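Local atomic coordinates of GRAS family transcription factor containing protein, expressed (Oryza sativa Japonica Group, PDB entry 5HYZ), a protein that forms a homodimer, binds DNA in vitro with the involvement of its GRAS domain, and probably acts as a transcription factor in plant development and abiotic stress resistance. Residues S12-A15 against G20-A23; S40-F45 against M273-P278; T96-I101 against A125-A130; D217-V222 against L246-F251. One frame throughout, in Å; residues are numbered along the deposited sequence.

Contact 1 of 4, residues S12-A15 against G20-A23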
loop_
_atom_site.group_PDB
_atom_site.type_symbol
_atom_site.label_atom_id
_atom_site.label_comp_id
_atom_site.label_asym_id
_atom_site.label_seq_id
_atom_site.Cartn_x
_atom_site.Cartn_y
_atom_site.Cartn_z
ATOM N N SER A 12 -28.708 -13.286 -24.050
ATOM C CA SER A 12 -27.619 -13.686 -24.951
ATOM C C SER A 12 -27.941 -15.014 -25.646
ATOM O O SER A 12 -27.620 -15.209 -26.824
ATOM C CB SER A 12 -26.274 -13.815 -24.194
ATOM O OG SER A 12 -26.312 -14.844 -23.218
ATOM N N ARG A 13 -28.594 -15.908 -24.908
ATOM C CA ARG A 13 -28.899 -17.227 -25.488
ATOM C C ARG A 13 -29.924 -17.085 -26.610
ATOM O O ARG A 13 -29.750 -17.611 -27.686
ATOM C CB ARG A 13 -29.405 -18.189 -24.420
ATOM C CG ARG A 13 -28.315 -18.564 -23.412
ATOM C CD ARG A 13 -28.682 -19.765 -22.588
ATOM N NE ARG A 13 -29.792 -19.501 -21.690
ATOM C CZ ARG A 13 -29.678 -18.969 -20.489
ATOM N NH1 ARG A 13 -28.483 -18.640 -20.016
ATOM N NH2 ARG A 13 -30.770 -18.771 -19.739
ATOM N N ALA A 14 -30.981 -16.342 -26.331
ATOM C CA ALA A 14 -32.002 -16.040 -27.356
ATOM C C ALA A 14 -31.397 -15.398 -28.564
ATOM O O ALA A 14 -31.736 -15.732 -29.701
ATOM C CB ALA A 14 -33.093 -15.146 -26.758
ATOM N N ALA A 15 -30.463 -14.474 -28.346
ATOM C CA ALA A 15 -29.846 -13.751 -29.450
ATOM C C ALA A 15 -29.125 -14.698 -30.394
ATOM O O ALA A 15 -29.114 -14.498 -31.611
ATOM C CB ALA A 15 -28.848 -12.671 -28.896
ATOM N N GLY A 20 -34.439 -15.690 -32.464
ATOM C CA GLY A 20 -33.763 -14.434 -32.196
ATOM C C GLY A 20 -34.274 -13.888 -30.885
ATOM O O GLY A 20 -35.066 -14.526 -30.208
ATOM N N LEU A 21 -33.791 -12.709 -30.519
ATOM C CA LEU A 21 -34.131 -12.114 -29.254
ATOM C C LEU A 21 -35.237 -11.071 -29.491
ATOM O O LEU A 21 -35.134 -10.285 -30.428
ATOM C CB LEU A 21 -32.888 -11.452 -28.638
ATOM C CG LEU A 21 -33.024 -10.613 -27.363
ATOM C CD1 LEU A 21 -33.584 -11.408 -26.219
ATOM C CD2 LEU A 21 -31.644 -9.969 -27.026
ATOM N N ALA A 22 -36.256 -11.090 -28.642
ATOM C CA ALA A 22 -37.348 -10.120 -28.671
ATOM C C ALA A 22 -36.903 -8.788 -28.083
ATOM O O ALA A 22 -36.257 -8.742 -27.036
ATOM C CB ALA A 22 -38.535 -10.655 -27.892
ATOM N N ALA A 23 -37.301 -7.698 -28.715
ATOM C CA ALA A 23 -36.966 -6.371 -28.199
ATOM C C ALA A 23 -37.473 -6.183 -26.785
ATOM O O ALA A 23 -36.775 -5.607 -25.980
ATOM C CB ALA A 23 -37.528 -5.254 -29.133
#
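Leu21 lies against the last turn of helix 3-16, its side chain resting on the two small residues Ala14 and Ala15. The closest approach of side chains is that of methyl CD1 of Leu21 to CB of Ala14, 3.8 Å apart. Two bonds nearer the main chain, CB of Leu21 sits 3.9 Å from the backbone N of Ala15 and 4.2 Å from CB of the same residue. With CG of Leu21 anti to its own N (chi1 173°), the isobutyl group runs back along the helix rather than out past its end. The two alanines suit their places because a bare methyl lets the returning chain come close: CA of Ala15 and CA of Leu21 are only 4.6 Å apart.

No hydrogen bond joins the two segments: Ala14 O stays 3.7 Å from Leu21 N. That carbonyl is taken instead by OG1 of Thr17, which also receives a weak bond from Gly20 N, so one threonine hydroxyl ties the helix end to the returning chain. Gly20 holds backbone angles (phi 108°, psi -177°) at which a side chain would press on the preceding carbonyl oxygen, and its place in the bend follows from this. Farther out, Leu21 also touches Leu51 and Leu55 of helix 39-57, while Ser12, its OG bonded to Leu9 O, faces Phe251 and Phe255 of helix 251-272.

Ala22 then takes the N-cap position of helix 23-32, making the whole a short connection between consecutive helices of the GRAS-domain bundle, in the predicted first leucine repeat (LRI).

Contact 2 of 4, residues S40-F45 against M273-P278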
loop_
_atom_site.group_PDB
_atom_site.type_symbol
_atom_site.label_atom_id
_atom_site.label_comp_id
_atom_site.label_asym_id
_atom_site.label_seq_id
_atom_site.Cartn_x
_atom_site.Cartn_y
_atom_site.Cartn_z
ATOM N N SER A 40 -24.473 -5.121 -9.874
ATOM C CA SER A 40 -25.152 -5.926 -10.875
ATOM C C SER A 40 -25.891 -5.025 -11.898
ATOM O O SER A 40 -25.942 -5.352 -13.088
ATOM C CB SER A 40 -26.104 -6.913 -10.208
ATOM O OG SER A 40 -27.161 -6.205 -9.604
ATOM N N GLU A 41 -26.431 -3.893 -11.428
ATOM C CA GLU A 41 -27.072 -2.903 -12.316
ATOM C C GLU A 41 -26.090 -2.240 -13.268
ATOM O O GLU A 41 -26.400 -2.035 -14.449
ATOM C CB GLU A 41 -27.809 -1.817 -11.498
ATOM C CG GLU A 41 -28.989 -2.410 -10.700
ATOM C CD GLU A 41 -29.567 -1.441 -9.667
ATOM O OE1 GLU A 41 -28.817 -0.602 -9.125
ATOM O OE2 GLU A 41 -30.780 -1.520 -9.419
ATOM N N ARG A 42 -24.903 -1.890 -12.772
ATOM C CA ARG A 42 -23.893 -1.289 -13.627
ATOM C C ARG A 42 -23.381 -2.289 -14.662
ATOM O O ARG A 42 -23.206 -1.983 -15.846
ATOM C CB ARG A 42 -22.750 -0.743 -12.758
ATOM C CG ARG A 42 -23.291 0.365 -11.868
ATOM C CD ARG A 42 -22.621 0.638 -10.563
ATOM N NE ARG A 42 -21.610 1.639 -10.695
ATOM C CZ ARG A 42 -21.515 2.791 -10.031
ATOM N NH1 ARG A 42 -22.398 3.215 -9.138
ATOM N NH2 ARG A 42 -20.495 3.557 -10.339
ATOM N N LEU A 43 -23.130 -3.503 -14.177
ATOM C CA LEU A 43 -22.674 -4.585 -15.040
ATOM C C LEU A 43 -23.667 -4.834 -16.197
ATOM O O LEU A 43 -23.295 -4.900 -17.369
ATOM C CB LEU A 43 -22.461 -5.855 -14.182
ATOM C CG LEU A 43 -21.925 -7.073 -14.934
ATOM C CD1 LEU A 43 -20.439 -6.914 -15.178
ATOM C CD2 LEU A 43 -22.170 -8.317 -14.125
ATOM N N ALA A 44 -24.937 -4.970 -15.858
ATOM C CA ALA A 44 -25.954 -5.144 -16.893
ATOM C C ALA A 44 -26.010 -3.953 -17.843
ATOM O O ALA A 44 -26.239 -4.120 -19.035
ATOM C CB ALA A 44 -27.327 -5.364 -16.248
ATOM N N PHE A 45 -25.786 -2.752 -17.323
ATOM C CA PHE A 45 -25.747 -1.600 -18.219
ATOM C C PHE A 45 -24.723 -1.761 -19.345
ATOM O O PHE A 45 -25.053 -1.606 -20.540
ATOM C CB PHE A 45 -25.480 -0.316 -17.403
ATOM C CG PHE A 45 -25.305 0.918 -18.259
ATOM C CD1 PHE A 45 -26.403 1.705 -18.586
ATOM C CD2 PHE A 45 -24.063 1.279 -18.737
ATOM C CE1 PHE A 45 -26.259 2.837 -19.389
ATOM C CE2 PHE A 45 -23.889 2.425 -19.551
ATOM C CZ PHE A 45 -25.009 3.209 -19.873
HETATM N N MSE A 273 -14.963 1.934 -3.379
HETATM C CA MSE A 273 -15.227 3.328 -3.712
HETATM C C MSE A 273 -16.702 3.691 -3.517
HETATM O O MSE A 273 -17.561 2.813 -3.475
HETATM C CB MSE A 273 -14.800 3.602 -5.151
HETATM C CG MSE A 273 -13.307 3.386 -5.405
HETATM SE SE MSE A 273 -12.931 3.390 -7.335
HETATM C CE MSE A 273 -14.087 1.937 -7.757
ATOM N N THR A 274 -17.008 4.982 -3.398
ATOM C CA THR A 274 -18.407 5.407 -3.228
ATOM C C THR A 274 -19.213 5.201 -4.517
ATOM O O THR A 274 -18.648 5.254 -5.620
ATOM C CB THR A 274 -18.517 6.898 -2.852
ATOM O OG1 THR A 274 -17.961 7.676 -3.915
ATOM C CG2 THR A 274 -17.741 7.202 -1.584
ATOM N N ARG A 275 -20.527 5.016 -4.359
ATOM C CA ARG A 275 -21.484 4.932 -5.472
ATOM C C ARG A 275 -21.496 6.162 -6.391
ATOM O O ARG A 275 -21.869 6.059 -7.549
ATOM C CB ARG A 275 -22.896 4.701 -4.921
ATOM C CG ARG A 275 -23.137 3.347 -4.274
ATOM C CD ARG A 275 -23.321 2.281 -5.352
ATOM N NE ARG A 275 -23.255 0.927 -4.804
ATOM C CZ ARG A 275 -24.297 0.212 -4.394
ATOM N NH1 ARG A 275 -25.521 0.710 -4.473
ATOM N NH2 ARG A 275 -24.122 -1.020 -3.922
ATOM N N ASP A 276 -21.081 7.324 -5.897
ATOM C CA ASP A 276 -21.115 8.526 -6.736
ATOM C C ASP A 276 -19.736 8.940 -7.269
ATOM O O ASP A 276 -19.607 9.950 -7.954
ATOM C CB ASP A 276 -21.750 9.689 -5.961
ATOM C CG ASP A 276 -20.880 10.172 -4.810
ATOM O OD1 ASP A 276 -20.256 9.321 -4.136
ATOM O OD2 ASP A 276 -20.809 11.408 -4.587
ATOM N N SER A 277 -18.702 8.157 -6.966
ATOM C CA SER A 277 -17.347 8.478 -7.436
ATOM C C SER A 277 -17.264 8.576 -8.936
ATOM O O SER A 277 -17.536 7.606 -9.619
ATOM C CB SER A 277 -16.325 7.426 -6.964
ATOM O OG SER A 277 -15.133 7.572 -7.732
ATOM N N PRO A 278 -16.850 9.736 -9.461
ATOM C CA PRO A 278 -16.616 9.883 -10.898
ATOM C C PRO A 278 -15.460 9.008 -11.414
ATOM O O PRO A 278 -15.510 8.523 -12.562
ATOM C CB PRO A 278 -16.273 11.378 -11.052
ATOM C CG PRO A 278 -15.863 11.824 -9.706
ATOM C CD PRO A 278 -16.659 11.006 -8.738
HETATM O O HOH W 1 -19.775 5.985 -9.342
#
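Arg42 reaches from helix 39-57 to the carbonyl oxygen of Arg275, which sits inside the type I turn Thr274 to Ser277. Its NH1 points almost straight at that oxygen (N-H...O angle 177°), but at 3.3 Å the bond is weak. A water strengthens the link: it accepts from Arg42 NH2 at 2.7 Å and donates to both Arg275 O and Ser277 O. Water and carbonyl alike lie at the edge of the guanidinium, in its plane. A bend at chi3 (92°) turns that flat group toward the loop.

The Arg42 side is buried. Phe266 and Val281 pack on this side chain, while Glu284 forms a salt bridge with NH2 and Gly37 O accepts from NH1. Across from it the turn is exposed and the contact thin, with Arg275 CD no nearer than 4.0 Å to Arg42 NH1. The Arg275 side chain leads away to a salt bridge with Asp270, and its guanidinium is inclined 57° to that of Arg42. On the outer side of the turn Thr274 OG1 donates to Asp276 OD1 (2.8 Å).

Arginine suits the place because its several N-H groups can serve an acid, two carbonyls and a water together; Glu284 probably offsets the cost of burying its charge.

Contact 3 of 4, residues T96-I101 against A125-A130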
loop_
_atom_site.group_PDB
_atom_site.type_symbol
_atom_site.label_atom_id
_atom_site.label_comp_id
_atom_site.label_asym_id
_atom_site.label_seq_id
_atom_site.Cartn_x
_atom_site.Cartn_y
_atom_site.Cartn_z
ATOM N N THR A 96 4.428 -10.731 -6.837
ATOM C CA THR A 96 4.593 -12.159 -7.005
ATOM C C THR A 96 5.608 -12.469 -8.160
ATOM O O THR A 96 6.506 -13.338 -8.016
ATOM C CB THR A 96 3.229 -12.819 -7.304
ATOM O OG1 THR A 96 2.358 -12.492 -6.228
ATOM C CG2 THR A 96 3.348 -14.335 -7.375
ATOM N N ALA A 97 5.488 -11.728 -9.244
ATOM C CA ALA A 97 6.478 -11.825 -10.310
ATOM C C ALA A 97 7.915 -11.512 -9.798
ATOM O O ALA A 97 8.882 -12.230 -10.112
ATOM C CB ALA A 97 6.098 -10.875 -11.440
ATOM N N ASN A 98 8.039 -10.439 -9.002
ATOM C CA ASN A 98 9.357 -10.051 -8.516
ATOM C C ASN A 98 9.978 -11.117 -7.654
ATOM O O ASN A 98 11.186 -11.337 -7.695
ATOM C CB ASN A 98 9.280 -8.733 -7.707
ATOM C CG ASN A 98 9.156 -7.515 -8.588
ATOM O OD1 ASN A 98 9.202 -7.641 -9.814
ATOM N ND2 ASN A 98 9.044 -6.312 -7.974
ATOM N N GLN A 99 9.163 -11.776 -6.830
ATOM C CA GLN A 99 9.717 -12.822 -5.997
ATOM C C GLN A 99 10.285 -13.940 -6.859
ATOM O O GLN A 99 11.393 -14.468 -6.580
ATOM C CB GLN A 99 8.606 -13.318 -5.016
ATOM C CG GLN A 99 9.137 -14.271 -3.955
ATOM C CD GLN A 99 10.137 -13.549 -3.019
ATOM O OE1 GLN A 99 9.959 -12.355 -2.687
ATOM N NE2 GLN A 99 11.209 -14.259 -2.624
ATOM N N ALA A 100 9.553 -14.289 -7.923
ATOM C CA ALA A 100 10.078 -15.324 -8.858
ATOM C C ALA A 100 11.374 -14.891 -9.566
ATOM O O ALA A 100 12.297 -15.702 -9.716
ATOM C CB ALA A 100 9.055 -15.667 -9.900
ATOM N N ILE A 101 11.442 -13.608 -9.961
ATOM C CA ILE A 101 12.681 -13.118 -10.588
ATOM C C ILE A 101 13.856 -13.175 -9.595
ATOM O O ILE A 101 14.966 -13.553 -9.924
ATOM C CB ILE A 101 12.450 -11.694 -11.076
ATOM C CG1 ILE A 101 11.411 -11.756 -12.220
ATOM C CG2 ILE A 101 13.783 -11.079 -11.548
ATOM C CD1 ILE A 101 10.828 -10.331 -12.657
ATOM N N ALA A 125 11.160 -0.546 -9.219
ATOM C CA ALA A 125 11.674 0.069 -7.987
ATOM C C ALA A 125 11.589 -0.959 -6.837
ATOM O O ALA A 125 12.551 -1.143 -6.080
ATOM C CB ALA A 125 10.877 1.321 -7.655
ATOM N N ALA A 126 10.472 -1.689 -6.799
ATOM C CA ALA A 126 10.340 -2.735 -5.790
ATOM C C ALA A 126 11.401 -3.827 -5.964
ATOM O O ALA A 126 12.013 -4.345 -4.979
ATOM C CB ALA A 126 8.882 -3.311 -5.830
ATOM N N LEU A 127 11.628 -4.239 -7.215
ATOM C CA LEU A 127 12.603 -5.271 -7.444
ATOM C C LEU A 127 14.022 -4.785 -7.089
ATOM O O LEU A 127 14.821 -5.522 -6.537
ATOM C CB LEU A 127 12.599 -5.715 -8.952
ATOM C CG LEU A 127 13.592 -6.877 -9.161
ATOM C CD1 LEU A 127 13.053 -8.243 -8.627
ATOM C CD2 LEU A 127 13.897 -7.097 -10.662
ATOM N N LEU A 128 14.338 -3.552 -7.441
ATOM C CA LEU A 128 15.678 -3.022 -7.101
ATOM C C LEU A 128 15.896 -3.070 -5.578
ATOM O O LEU A 128 16.938 -3.485 -5.084
ATOM C CB LEU A 128 15.798 -1.585 -7.598
ATOM C CG LEU A 128 16.042 -1.481 -9.130
ATOM C CD1 LEU A 128 15.878 0.014 -9.614
ATOM C CD2 LEU A 128 17.423 -2.059 -9.471
ATOM N N GLN A 129 14.902 -2.608 -4.850
ATOM C CA GLN A 129 15.011 -2.681 -3.373
ATOM C C GLN A 129 15.239 -4.111 -2.877
ATOM O O GLN A 129 16.128 -4.406 -2.011
ATOM C CB GLN A 129 13.744 -2.096 -2.768
ATOM C CG GLN A 129 13.689 -2.140 -1.171
ATOM C CD GLN A 129 14.610 -1.119 -0.565
ATOM O OE1 GLN A 129 15.009 -0.158 -1.207
ATOM N NE2 GLN A 129 14.967 -1.325 0.719
ATOM N N ALA A 130 14.463 -5.038 -3.454
ATOM C CA ALA A 130 14.619 -6.446 -3.083
ATOM C C ALA A 130 15.975 -7.029 -3.459
ATOM O O ALA A 130 16.579 -7.727 -2.654
ATOM C CB ALA A 130 13.463 -7.286 -3.700
#
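The helical segments 96-101 and 125-130 run in roughly the same direction, their axes crossing at -38° and 10.0 Å apart at closest approach, with Asn98 and Leu127 facing each other at a CA separation of 5.9 Å. Leu127 fills the gap between them. Its CD1 settles against the Asn98 backbone, 3.7 Å from Asn98 O, while CB lies 3.7 Å from Asn98 ND2. Because CG of Leu127 is anti to its N (chi1 -177°), the branched end swings toward Ile101, whose CG2 meets CD2 at 4.1 Å with the two side chains crossing at about a right angle.

The helices flank strand 110-118 in sequence, giving the helix-strand-helix order of the Rossmann-type part of the GRAS domain, within the predicted VHIID region. Ile101 also touches Val236 and Thr238 of strand 236-242, which places helix 89-104 against the sheet.

Asn98 is the polar member of a buried contact. Its ND2 comes 3.4 Å from Leu127 N, but both are donors; the amide bonds instead to Gln123 O, in the first turn of the facing helix, which satisfies this buried N-H. Ala126 keeps this corner small, its CB 3.7 Å from ND2. On another side of helix 122-132, Gln129 OE1 hydrogen-bonds to Ser334 of the second subunit.

Contact 4 of 4, residues D217-V222 against L246-F251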
loop_
_atom_site.group_PDB
_atom_site.type_symbol
_atom_site.label_atom_id
_atom_site.label_comp_id
_atom_site.label_asym_id
_atom_site.label_seq_id
_atom_site.Cartn_x
_atom_site.Cartn_y
_atom_site.Cartn_z
ATOM N N ASP A 217 -7.234 -14.302 -33.849
ATOM C CA ASP A 217 -7.729 -15.445 -34.598
ATOM C C ASP A 217 -6.534 -16.368 -34.874
ATOM O O ASP A 217 -6.629 -17.591 -34.743
ATOM C CB ASP A 217 -8.410 -14.985 -35.886
ATOM C CG ASP A 217 -9.090 -16.132 -36.625
ATOM O OD1 ASP A 217 -9.852 -16.899 -35.986
ATOM O OD2 ASP A 217 -8.852 -16.269 -37.848
ATOM N N SER A 218 -5.396 -15.758 -35.198
ATOM C CA SER A 218 -4.133 -16.487 -35.321
ATOM C C SER A 218 -3.241 -16.312 -34.055
ATOM O O SER A 218 -3.352 -15.294 -33.370
ATOM C CB SER A 218 -3.400 -15.997 -36.568
ATOM O OG SER A 218 -2.009 -16.194 -36.463
ATOM N N ASP A 219 -2.367 -17.286 -33.763
ATOM C CA ASP A 219 -1.436 -17.191 -32.625
ATOM C C ASP A 219 -0.093 -16.537 -32.999
ATOM O O ASP A 219 0.771 -16.371 -32.153
ATOM C CB ASP A 219 -1.165 -18.582 -32.012
ATOM C CG ASP A 219 -2.357 -19.127 -31.211
ATOM O OD1 ASP A 219 -3.419 -18.464 -31.240
ATOM O OD2 ASP A 219 -2.244 -20.217 -30.565
ATOM N N GLU A 220 0.064 -16.134 -34.250
ATOM C CA GLU A 220 1.374 -15.738 -34.751
ATOM C C GLU A 220 2.092 -14.621 -33.969
ATOM O O GLU A 220 3.316 -14.636 -33.870
ATOM C CB GLU A 220 1.257 -15.292 -36.197
ATOM C CG GLU A 220 0.462 -14.033 -36.365
ATOM C CD GLU A 220 0.257 -13.676 -37.819
ATOM O OE1 GLU A 220 0.682 -14.493 -38.673
ATOM O OE2 GLU A 220 -0.322 -12.591 -38.092
ATOM N N LEU A 221 1.360 -13.619 -33.482
ATOM C CA LEU A 221 2.031 -12.527 -32.799
ATOM C C LEU A 221 2.464 -13.000 -31.405
ATOM O O LEU A 221 3.562 -12.619 -30.952
ATOM C CB LEU A 221 1.123 -11.290 -32.691
ATOM C CG LEU A 221 0.647 -10.582 -33.960
ATOM C CD1 LEU A 221 -0.426 -9.568 -33.564
ATOM C CD2 LEU A 221 1.795 -9.877 -34.675
ATOM N N VAL A 222 1.622 -13.806 -30.735
ATOM C CA VAL A 222 2.008 -14.242 -29.373
ATOM C C VAL A 222 3.132 -15.271 -29.535
ATOM O O VAL A 222 4.104 -15.288 -28.792
ATOM C CB VAL A 222 0.779 -14.795 -28.494
ATOM C CG1 VAL A 222 0.006 -15.879 -29.194
ATOM C CG2 VAL A 222 1.283 -15.346 -27.135
ATOM N N LEU A 246 -11.762 -15.813 -23.011
ATOM C CA LEU A 246 -12.441 -14.975 -23.990
ATOM C C LEU A 246 -11.695 -15.036 -25.300
ATOM O O LEU A 246 -11.435 -14.012 -25.920
ATOM C CB LEU A 246 -12.524 -13.529 -23.509
ATOM C CG LEU A 246 -13.209 -13.342 -22.171
ATOM C CD1 LEU A 246 -13.254 -11.874 -21.756
ATOM C CD2 LEU A 246 -14.668 -13.874 -22.204
ATOM N N ASN A 247 -11.281 -16.225 -25.718
ATOM C CA ASN A 247 -10.477 -16.289 -26.931
ATOM C C ASN A 247 -11.240 -17.058 -28.006
ATOM O O ASN A 247 -12.000 -16.460 -28.763
ATOM C CB ASN A 247 -9.113 -16.931 -26.691
ATOM C CG ASN A 247 -8.186 -16.744 -27.891
ATOM O OD1 ASN A 247 -8.436 -15.881 -28.753
ATOM N ND2 ASN A 247 -7.112 -17.522 -27.952
ATOM N N ARG A 248 -11.091 -18.374 -28.025
ATOM C CA ARG A 248 -11.728 -19.169 -29.091
ATOM C C ARG A 248 -13.117 -19.649 -28.756
ATOM O O ARG A 248 -13.784 -20.208 -29.619
ATOM C CB ARG A 248 -10.849 -20.373 -29.458
ATOM C CG ARG A 248 -9.638 -19.913 -30.202
ATOM C CD ARG A 248 -8.705 -21.016 -30.594
ATOM N NE ARG A 248 -7.379 -20.467 -30.879
ATOM C CZ ARG A 248 -7.104 -19.604 -31.858
ATOM N NH1 ARG A 248 -8.064 -19.154 -32.677
ATOM N NH2 ARG A 248 -5.851 -19.189 -32.026
ATOM N N ALA A 249 -13.584 -19.416 -27.537
ATOM C CA ALA A 249 -14.909 -19.883 -27.174
ATOM C C ALA A 249 -15.948 -19.137 -28.067
ATOM O O ALA A 249 -15.671 -18.041 -28.593
ATOM C CB ALA A 249 -15.185 -19.659 -25.721
ATOM N N GLY A 250 -17.118 -19.735 -28.255
ATOM C CA GLY A 250 -18.130 -19.109 -29.098
ATOM C C GLY A 250 -18.847 -18.038 -28.296
ATOM O O GLY A 250 -18.625 -17.886 -27.080
ATOM N N PHE A 251 -19.721 -17.297 -28.969
ATOM C CA PHE A 251 -20.334 -16.123 -28.348
ATOM C C PHE A 251 -21.090 -16.420 -27.073
ATOM O O PHE A 251 -20.923 -15.710 -26.098
ATOM C CB PHE A 251 -21.286 -15.414 -29.320
ATOM C CG PHE A 251 -22.133 -14.377 -28.647
ATOM C CD1 PHE A 251 -21.579 -13.147 -28.301
ATOM C CD2 PHE A 251 -23.470 -14.633 -28.333
ATOM C CE1 PHE A 251 -22.371 -12.158 -27.644
ATOM C CE2 PHE A 251 -24.251 -13.666 -27.691
ATOM C CZ PHE A 251 -23.689 -12.422 -27.368
#
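The loop that precedes helix 220-231 is held at the surface by Arg248, from the connection between strand 236-242 and helix 251-272. This guanidinium meets Asp217 end-on: NH1 at 3.0 Å and NH2 at 3.2 Å both donate to the single backbone oxygen Asp217 O. They approach from the same face of the peptide, NH2 well above the carbonyl plane (56° out of it) and NH1 less tilted, while the oxygen stays nearly in the plane of the guanidinium.

NH2 also forms a salt bridge with Asp219 OD1 at 2.7 Å, although the N-H points poorly (119°) and the hydrogen bond is weak. The carboxylate is turned 33° from the guanidinium plane. Arg248 spans the distance with a chain extended from CG to NE, a reach that suits arginine to joining two loops whose CA atoms come no nearer than 7.8 Å. The carboxylate of Asp217, 4.4 Å from NH1 at OD1, probably adds a mild attraction and also touches Arg307.

Ser218 OG accepts from Glu220 N at 3.0 Å, fixing the turn that Arg248 holds. The arrangement is an arginine bridge between a capped helix start and the loop that follows strand 236-242, in the predicted PFYRE region beside the mixed sheet.

All four contacts belong to one GRAS domain. Contacts 1 and 2 draw on its helix bundle, in the order helix 3-16, helix 23-32 and helix 39-57; contact 2 then spans over 220 residues to the turn after helix 251-272, and contacts 3 and 4 fall within that span. Contact 3 lies with the Rossmann-type sheet, its centre 49 Å from that of contact 1 and across the chain's centre from it. Contact 4 borders both parts: it follows strand 236-242 and leads into helix 251-272, where Phe251 CE2 touches Ser12 O of contact 1 at 3.8 Å. Helix 251-272 thus connects bundle and sheet, while contact 3 adjoins the dimer interface.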